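Local atomic coordinates of putative diflavin flavoprotein A 5 (Nostoc sp. PCC 7120, PDB entry 4FEK), a protein that probably carries electrons from NADH to oxygen, reducing it to water, and is represented here by its N-terminal metallo-beta-lactamase-like domain. Residues A[144-149]-A[162-167]; A[24-29]-A[179-184]; A[81-86]-A[104-109]. One frame throughout, in Å; residues are numbered along the deposited sequence.

Contact 1 of 3, residues A[144-149]-A[162-167]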
# COMPACT_ATOMS: atom_id res chain seq x y z
N HIS A 144 2.73 8.82 16.78
CA HIS A 144 2.72 8.27 15.43
C HIS A 144 3.82 8.89 14.59
O HIS A 144 3.56 9.76 13.76
CB HIS A 144 1.35 8.44 14.77
CG HIS A 144 0.27 7.68 15.46
ND1 HIS A 144 -0.02 6.36 15.18
CD2 HIS A 144 -0.57 8.04 16.46
CE1 HIS A 144 -1.00 5.95 15.96
NE2 HIS A 144 -1.35 6.95 16.75
N VAL A 145 5.05 8.48 14.87
CA VAL A 145 6.19 8.88 14.07
C VAL A 145 6.35 7.86 12.95
O VAL A 145 6.45 6.66 13.19
CB VAL A 145 7.47 8.92 14.91
CG1 VAL A 145 8.65 9.38 14.05
CG2 VAL A 145 7.30 9.83 16.12
N LEU A 146 6.34 8.35 11.71
CA LEU A 146 6.47 7.48 10.54
C LEU A 146 7.91 7.39 10.08
O LEU A 146 8.55 8.41 9.85
CB LEU A 146 5.64 8.06 9.39
CG LEU A 146 4.20 7.56 9.27
CD1 LEU A 146 3.63 7.19 10.59
CD2 LEU A 146 3.33 8.59 8.54
N LYS A 147 8.42 6.16 9.95
CA LYS A 147 9.73 5.92 9.36
C LYS A 147 9.51 5.48 7.92
O LYS A 147 8.55 4.78 7.63
CB LYS A 147 10.47 4.83 10.13
CG LYS A 147 10.67 5.18 11.62
CD LYS A 147 11.70 4.27 12.28
CE LYS A 147 12.17 4.84 13.61
NZ LYS A 147 13.15 3.94 14.28
N PHE A 148 10.39 5.92 7.01
CA PHE A 148 10.25 5.60 5.59
C PHE A 148 11.40 4.77 5.04
O PHE A 148 12.58 5.09 5.25
CB PHE A 148 10.07 6.89 4.78
CG PHE A 148 8.79 7.61 5.09
CD1 PHE A 148 8.74 8.58 6.09
CD2 PHE A 148 7.62 7.28 4.43
CE1 PHE A 148 7.55 9.22 6.41
CE2 PHE A 148 6.42 7.94 4.74
CZ PHE A 148 6.40 8.90 5.73
N LEU A 149 11.05 3.69 4.34
CA LEU A 149 12.04 2.77 3.81
C LEU A 149 11.83 2.62 2.30
O LEU A 149 11.01 1.82 1.86
CB LEU A 149 11.95 1.40 4.49
CG LEU A 149 12.13 1.32 6.02
CD1 LEU A 149 10.87 1.72 6.80
CD2 LEU A 149 12.56 -0.08 6.41
N THR A 162 6.28 2.18 4.72
CA THR A 162 6.16 3.16 5.78
C THR A 162 5.87 2.43 7.07
O THR A 162 5.06 1.52 7.09
CB THR A 162 4.97 4.11 5.54
OG1 THR A 162 5.08 4.68 4.24
CG2 THR A 162 4.97 5.23 6.60
N TYR A 163 6.56 2.82 8.14
CA TYR A 163 6.42 2.14 9.42
C TYR A 163 5.97 3.12 10.50
O TYR A 163 6.59 4.16 10.70
CB TYR A 163 7.76 1.49 9.79
CG TYR A 163 7.80 0.80 11.14
CD1 TYR A 163 7.20 -0.43 11.33
CD2 TYR A 163 8.48 1.37 12.22
CE1 TYR A 163 7.27 -1.09 12.56
CE2 TYR A 163 8.55 0.73 13.46
CZ TYR A 163 7.94 -0.49 13.62
OH TYR A 163 8.00 -1.14 14.83
N ASP A 164 4.88 2.80 11.19
CA ASP A 164 4.38 3.66 12.25
C ASP A 164 4.92 3.09 13.55
O ASP A 164 4.54 2.01 13.96
CB ASP A 164 2.85 3.68 12.25
CG ASP A 164 2.26 4.58 13.36
OD1 ASP A 164 2.97 4.91 14.32
OD2 ASP A 164 1.06 4.93 13.25
N VAL A 165 5.83 3.82 14.17
CA VAL A 165 6.49 3.31 15.38
C VAL A 165 5.49 3.08 16.52
O VAL A 165 5.66 2.16 17.31
CB VAL A 165 7.65 4.22 15.83
CG1 VAL A 165 8.69 4.35 14.72
CG2 VAL A 165 7.14 5.59 16.21
N GLN A 166 4.41 3.87 16.56
CA GLN A 166 3.43 3.74 17.64
C GLN A 166 2.67 2.40 17.61
O GLN A 166 2.47 1.76 18.63
CB GLN A 166 2.42 4.90 17.60
CG GLN A 166 1.33 4.78 18.64
CD GLN A 166 1.88 4.86 20.05
OE1 GLN A 166 2.75 5.69 20.33
NE2 GLN A 166 1.39 4.00 20.93
N THR A 167 2.26 1.99 16.42
CA THR A 167 1.42 0.81 16.28
C THR A 167 2.22 -0.40 15.77
O THR A 167 1.71 -1.52 15.75
CB THR A 167 0.29 1.10 15.28
OG1 THR A 167 0.85 1.32 13.98
CG2 THR A 167 -0.51 2.35 15.70

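Contact 2 of 3, residues A[24-29]-A[179-184]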
# COMPACT_ATOMS: atom_id res chain seq x y z
N ARG A 24 -13.46 -3.30 -2.27
CA ARG A 24 -13.57 -4.71 -2.63
C ARG A 24 -14.20 -4.91 -3.99
O ARG A 24 -15.14 -4.19 -4.37
CB ARG A 24 -14.37 -5.47 -1.56
CG ARG A 24 -13.78 -5.38 -0.17
CD ARG A 24 -14.39 -6.40 0.76
NE ARG A 24 -15.83 -6.19 0.92
CZ ARG A 24 -16.64 -7.06 1.51
NH1 ARG A 24 -16.17 -8.19 2.01
NH2 ARG A 24 -17.94 -6.79 1.59
N SER A 25 -13.67 -5.89 -4.73
CA SER A 25 -14.29 -6.32 -5.97
C SER A 25 -14.32 -7.86 -6.08
O SER A 25 -13.30 -8.53 -5.94
CB SER A 25 -13.59 -5.73 -7.19
OG SER A 25 -14.26 -6.12 -8.39
N TRP A 26 -15.50 -8.41 -6.31
CA TRP A 26 -15.62 -9.87 -6.40
C TRP A 26 -15.17 -10.45 -7.75
O TRP A 26 -15.04 -11.67 -7.91
CB TRP A 26 -17.05 -10.31 -6.04
CG TRP A 26 -17.39 -9.88 -4.63
CD1 TRP A 26 -17.96 -8.70 -4.25
CD2 TRP A 26 -17.14 -10.61 -3.43
NE1 TRP A 26 -18.09 -8.65 -2.88
CE2 TRP A 26 -17.60 -9.82 -2.35
CE3 TRP A 26 -16.58 -11.86 -3.16
CZ2 TRP A 26 -17.52 -10.25 -1.03
CZ3 TRP A 26 -16.50 -12.28 -1.84
CH2 TRP A 26 -16.97 -11.48 -0.79
N SER A 27 -14.89 -9.56 -8.70
CA SER A 27 -14.41 -9.96 -10.03
C SER A 27 -13.12 -9.22 -10.35
O SER A 27 -12.77 -8.25 -9.66
CB SER A 27 -15.48 -9.65 -11.08
OG SER A 27 -15.85 -8.28 -11.02
N ARG A 28 -12.41 -9.69 -11.37
CA ARG A 28 -11.11 -9.12 -11.74
C ARG A 28 -11.24 -7.63 -12.03
O ARG A 28 -12.29 -7.17 -12.49
CB ARG A 28 -10.54 -9.84 -12.97
CG ARG A 28 -11.24 -9.53 -14.25
CD ARG A 28 -11.95 -10.77 -14.75
NE ARG A 28 -13.36 -10.53 -14.80
CZ ARG A 28 -14.29 -11.47 -14.91
NH1 ARG A 28 -13.96 -12.76 -14.98
NH2 ARG A 28 -15.56 -11.11 -14.94
N LEU A 29 -10.19 -6.87 -11.73
CA LEU A 29 -10.15 -5.46 -12.08
C LEU A 29 -9.65 -5.32 -13.51
O LEU A 29 -10.02 -4.40 -14.22
CB LEU A 29 -9.22 -4.69 -11.15
CG LEU A 29 -9.72 -4.41 -9.74
CD1 LEU A 29 -8.69 -3.58 -8.97
CD2 LEU A 29 -11.05 -3.70 -9.82
N HIS A 179 -4.45 -11.40 -4.35
CA HIS A 179 -5.66 -10.99 -5.06
C HIS A 179 -6.83 -11.89 -4.73
O HIS A 179 -7.13 -12.85 -5.44
CB HIS A 179 -5.42 -10.85 -6.56
CG HIS A 179 -4.68 -9.59 -6.92
ND1 HIS A 179 -5.18 -8.33 -6.64
CD2 HIS A 179 -3.45 -9.40 -7.46
CE1 HIS A 179 -4.31 -7.42 -7.04
NE2 HIS A 179 -3.25 -8.04 -7.53
N ILE A 180 -7.49 -11.56 -3.62
CA ILE A 180 -8.63 -12.33 -3.17
C ILE A 180 -9.55 -11.42 -2.36
O ILE A 180 -9.11 -10.66 -1.50
CB ILE A 180 -8.20 -13.56 -2.35
CG1 ILE A 180 -9.41 -14.33 -1.83
CG2 ILE A 180 -7.29 -13.14 -1.19
CD1 ILE A 180 -9.08 -15.73 -1.35
N CYS A 181 -10.84 -11.48 -2.69
CA CYS A 181 -11.86 -10.69 -2.00
C CYS A 181 -12.69 -11.59 -1.10
O CYS A 181 -13.21 -12.62 -1.54
CB CYS A 181 -12.78 -10.01 -3.03
SG CYS A 181 -14.08 -9.00 -2.25
N GLY A 182 -12.82 -11.20 0.17
CA GLY A 182 -13.60 -11.95 1.13
C GLY A 182 -14.07 -11.04 2.26
O GLY A 182 -13.76 -9.85 2.26
N ASP A 183 -14.81 -11.58 3.21
CA ASP A 183 -15.28 -10.77 4.33
C ASP A 183 -14.20 -10.56 5.40
O ASP A 183 -14.19 -9.54 6.10
CB ASP A 183 -16.55 -11.35 4.96
CG ASP A 183 -17.75 -11.30 4.03
OD1 ASP A 183 -17.73 -10.56 3.02
OD2 ASP A 183 -18.74 -12.00 4.31
N ASP A 184 -13.28 -11.52 5.53
CA ASP A 184 -12.22 -11.43 6.54
C ASP A 184 -11.19 -10.36 6.23
O ASP A 184 -10.55 -10.38 5.18
CB ASP A 184 -11.52 -12.78 6.68
CG ASP A 184 -12.42 -13.85 7.29
OD1 ASP A 184 -13.21 -13.52 8.20
OD2 ASP A 184 -12.35 -15.02 6.84
O HOH W 1 -19.87 -9.38 2.06

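Contact 3 of 3, residues A[81-86]-A[104-109]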
# COMPACT_ATOMS: atom_id res chain seq x y z
N ASP A 81 -3.89 16.07 6.02
CA ASP A 81 -2.57 16.71 5.91
C ASP A 81 -1.69 16.06 4.84
O ASP A 81 -1.03 16.75 4.03
CB ASP A 81 -1.84 16.65 7.25
CG ASP A 81 -2.59 17.38 8.37
OD1 ASP A 81 -2.47 18.62 8.43
OD2 ASP A 81 -3.29 16.72 9.17
N TYR A 82 -1.67 14.73 4.85
CA TYR A 82 -0.74 13.97 4.02
C TYR A 82 -1.44 12.84 3.28
O TYR A 82 -2.36 12.19 3.80
CB TYR A 82 0.42 13.40 4.85
CG TYR A 82 1.20 14.44 5.62
CD1 TYR A 82 2.05 15.32 4.97
CD2 TYR A 82 1.08 14.53 6.99
CE1 TYR A 82 2.76 16.28 5.68
CE2 TYR A 82 1.78 15.48 7.70
CZ TYR A 82 2.62 16.35 7.05
OH TYR A 82 3.30 17.29 7.78
N VAL A 83 -0.98 12.63 2.05
CA VAL A 83 -1.34 11.47 1.25
C VAL A 83 -0.00 10.76 0.96
O VAL A 83 0.86 11.30 0.25
CB VAL A 83 -2.03 11.88 -0.08
CG1 VAL A 83 -2.31 10.67 -0.94
CG2 VAL A 83 -3.36 12.64 0.23
N ILE A 84 0.18 9.57 1.53
CA ILE A 84 1.43 8.82 1.35
C ILE A 84 1.28 7.75 0.26
O ILE A 84 0.31 6.99 0.26
CB ILE A 84 1.89 8.20 2.66
CG1 ILE A 84 2.16 9.31 3.68
CG2 ILE A 84 3.12 7.28 2.43
CD1 ILE A 84 2.16 8.85 5.12
N LEU A 85 2.24 7.70 -0.66
CA LEU A 85 2.19 6.80 -1.80
C LEU A 85 3.21 5.68 -1.67
O LEU A 85 4.41 5.94 -1.52
CB LEU A 85 2.49 7.57 -3.08
CG LEU A 85 1.61 8.78 -3.37
CD1 LEU A 85 1.91 9.28 -4.75
CD2 LEU A 85 0.16 8.36 -3.24
N GLY A 86 2.75 4.44 -1.76
CA GLY A 86 3.67 3.31 -1.68
C GLY A 86 4.39 3.07 -3.01
O GLY A 86 5.35 2.31 -3.08
N PRO A 104 -7.39 20.67 -1.01
CA PRO A 104 -6.33 21.34 -1.78
C PRO A 104 -5.07 21.57 -0.95
O PRO A 104 -4.01 21.85 -1.52
CB PRO A 104 -6.96 22.68 -2.17
CG PRO A 104 -8.44 22.54 -1.85
CD PRO A 104 -8.52 21.57 -0.73
N GLN A 105 -5.20 21.46 0.36
CA GLN A 105 -4.10 21.65 1.30
C GLN A 105 -3.17 20.42 1.47
O GLN A 105 -2.11 20.52 2.10
CB GLN A 105 -4.65 22.04 2.67
CG GLN A 105 -5.11 20.87 3.55
CD GLN A 105 -6.51 20.37 3.22
OE1 GLN A 105 -7.20 20.92 2.36
NE2 GLN A 105 -6.94 19.31 3.90
N ILE A 106 -3.54 19.26 0.92
CA ILE A 106 -2.76 18.04 1.16
C ILE A 106 -1.31 18.12 0.68
O ILE A 106 -0.99 18.83 -0.29
CB ILE A 106 -3.39 16.81 0.52
CG1 ILE A 106 -3.56 17.03 -0.98
CG2 ILE A 106 -4.70 16.50 1.15
CD1 ILE A 106 -4.25 15.85 -1.69
N THR A 107 -0.44 17.38 1.35
CA THR A 107 0.92 17.22 0.88
C THR A 107 1.13 15.77 0.51
O THR A 107 0.77 14.86 1.27
CB THR A 107 1.96 17.66 1.94
OG1 THR A 107 1.86 19.07 2.12
CG2 THR A 107 3.38 17.32 1.46
N PHE A 108 1.64 15.57 -0.69
CA PHE A 108 2.00 14.24 -1.16
C PHE A 108 3.34 13.83 -0.57
O PHE A 108 4.29 14.61 -0.57
CB PHE A 108 2.03 14.22 -2.68
CG PHE A 108 0.67 14.31 -3.30
CD1 PHE A 108 0.18 15.52 -3.75
CD2 PHE A 108 -0.13 13.18 -3.38
CE1 PHE A 108 -1.09 15.60 -4.30
CE2 PHE A 108 -1.39 13.25 -3.92
CZ PHE A 108 -1.88 14.47 -4.38
N VAL A 109 3.39 12.61 -0.06
CA VAL A 109 4.60 12.06 0.54
C VAL A 109 4.93 10.81 -0.28
O VAL A 109 4.12 9.90 -0.43
CB VAL A 109 4.38 11.69 2.03
CG1 VAL A 109 5.67 11.08 2.62
CG2 VAL A 109 3.96 12.92 2.82
O HOH W 2 -0.55 19.23 4.22

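Contact 1 of 3, residues A[144-149]-A[162-167]
Leu146 and Asp164 face each other as a non-hydrogen-bonded pair in an antiparallel beta hairpin, strands 145-150 and 160-164, within the second sheet of the metallo-beta-lactamase-like domain. Lys147 and Tyr163 form the hydrogen-bonded pair beside them, each backbone N giving a 2.8 Å bond to the other's O. A further bond, from Val165 N to Val145 O, carries the ladder past the end of strand 160-164.

The tight side is the face bearing Leu146, Phe148, Thr162 and Asp164. Thr162 CG2, anti to its backbone N, wedges between Leu146 CG and Phe148 CE2, 3.6 Å from each, while Ile84 of strand 80-84 packs against all three side chains. The solvent side is that of Lys147, whose exposed, extended chain crosses Val165 CG1, its CE 3.7 Å away; Tyr163 on the same face is buried, its hydroxyl bonded to Gln223 O.

At the open end of the hairpin, away from the turn, Gln166 CG lies over one face of the His144 imidazole, 4.0 Å from its centroid, in a CH-pi contact. Asp164 uses both oxygens here: OD1 takes the N-H of Gln166 in an Asx turn, and OD2, in the His144 ring plane (3° out of it), offers its syn lone pair to His144 ND1 at 2.6 Å, with an N-H...O angle of 173°.

Contact 2 of 3, residues A[24-29]-A[179-184]
Arg24 and Asp183 supply the charged part of this contact, a salt bridge between the end of an N-terminal strand and segment 179-184, part of the loop between strand 169-173 and helix 194-205. NH1 of Arg24 reaches OD1 of Asp183 at 3.0 Å, using the anti lone pair of that oxygen, with an N-H...O angle of 163°. The bend of the arginine chain at its third torsion (chi3 -62°) turns the guanidinium so that its edge meets the loop.

Hydrogen bonds add to this grip. The same NH1 donates to Gly182 O at 2.9 Å, a less direct bond whose donor stands 58° out of the carbonyl plane, although the oxygen lies in the guanidinium plane. A water accepts a long bond from Arg24 NH2 and donates to Asp183 OD1 at 2.6 Å, bridging the pair a second time. Arg24 NE forms a second salt bridge, with Asp8, so the guanidinium is held at NE as well as at NH1.

The third kind of interaction is sulfur-aromatic. Cys181 SG, anti to its backbone N, sits 3.6 Å from the centroid of the six-membered ring of Trp26, over its centre, and touches Arg24 CB as well. The indole edge faces Asp183 OD1, and its CZ2 lies over one face of the guanidinium.

The contact thus ties the seven-stranded sheet of the metallo-beta-lactamase-like domain to the loop before helix 194-205. Around this cluster, strand 18-25 pairs with strands 8-15 and 41-49; Ser25 rests against Phe63 of helix 61-74, while Ile180 touches Asp196 of helix 194-205.

Contact 3 of 3, residues A[81-86]-A[104-109]
A beta-alpha-beta unit, strand 80-84, helix 93-102 and strand 107-111, brings Val83 beside Phe108 and Ile84 beside Val109 in parallel register. The backbones alternate as donor and acceptor: Thr107 N to Asp81 O, Val83 N to Thr107 O, Val109 N to Val83 O and Leu85 N to Val109 O, all between 2.8 and 2.9 Å.

On the face bearing Tyr82, Ile84, Thr107 and Val109, Ile84 CG1 lies alongside Val109 CB at 3.6 Å. Val109 CG2, anti to its own carbonyl carbon, points back along the strand and reaches Tyr82 CD1 at 3.7 Å. The opposite face is covered by the connecting helix, whose Leu100 touches both Phe108 and Ile106. Here Val83 sends its two methyls to different partners: CG2 meets Ile106 CD1 at 3.8 Å, and CG1 approaches Phe108 CE2 at 4.0 Å.

At the start of strand 107-111 a water joins Gln105 O, 2.9 Å away, to the Thr107 hydroxyl, from which it accepts a longer bond. The chemistry implies a division of roles: the apolar pairs Ile84-Val109, Val83-Phe108 and Val83-Ile106 pack the buried part, while the polar Thr107 begins its strand beside water.

Overall arrangement
Contacts 1 and 3 illustrate how two sheets of one domain share a core. Their centres lie 15 Å apart, and they meet directly: Leu146 CD2 is 3.6 Å from Ile84 CD1, and Phe148 CZ is 3.9 Å from Val109 CG1. The hairpin thus packs on the parallel strands, as expected for the alpha-beta/beta-alpha sandwich of metallo-beta-lactamase-like proteins. Contact 2 is remote, its centre about 28 Å from that of contact 1 and 27 Å from that of contact 3, yet strand 18-25 belongs to the same sheet as contact 3. Along the chain, the loop closed by contact 2 encloses both others. Two irons per subunit are the expected cofactor, but none of the three contacts includes a metal.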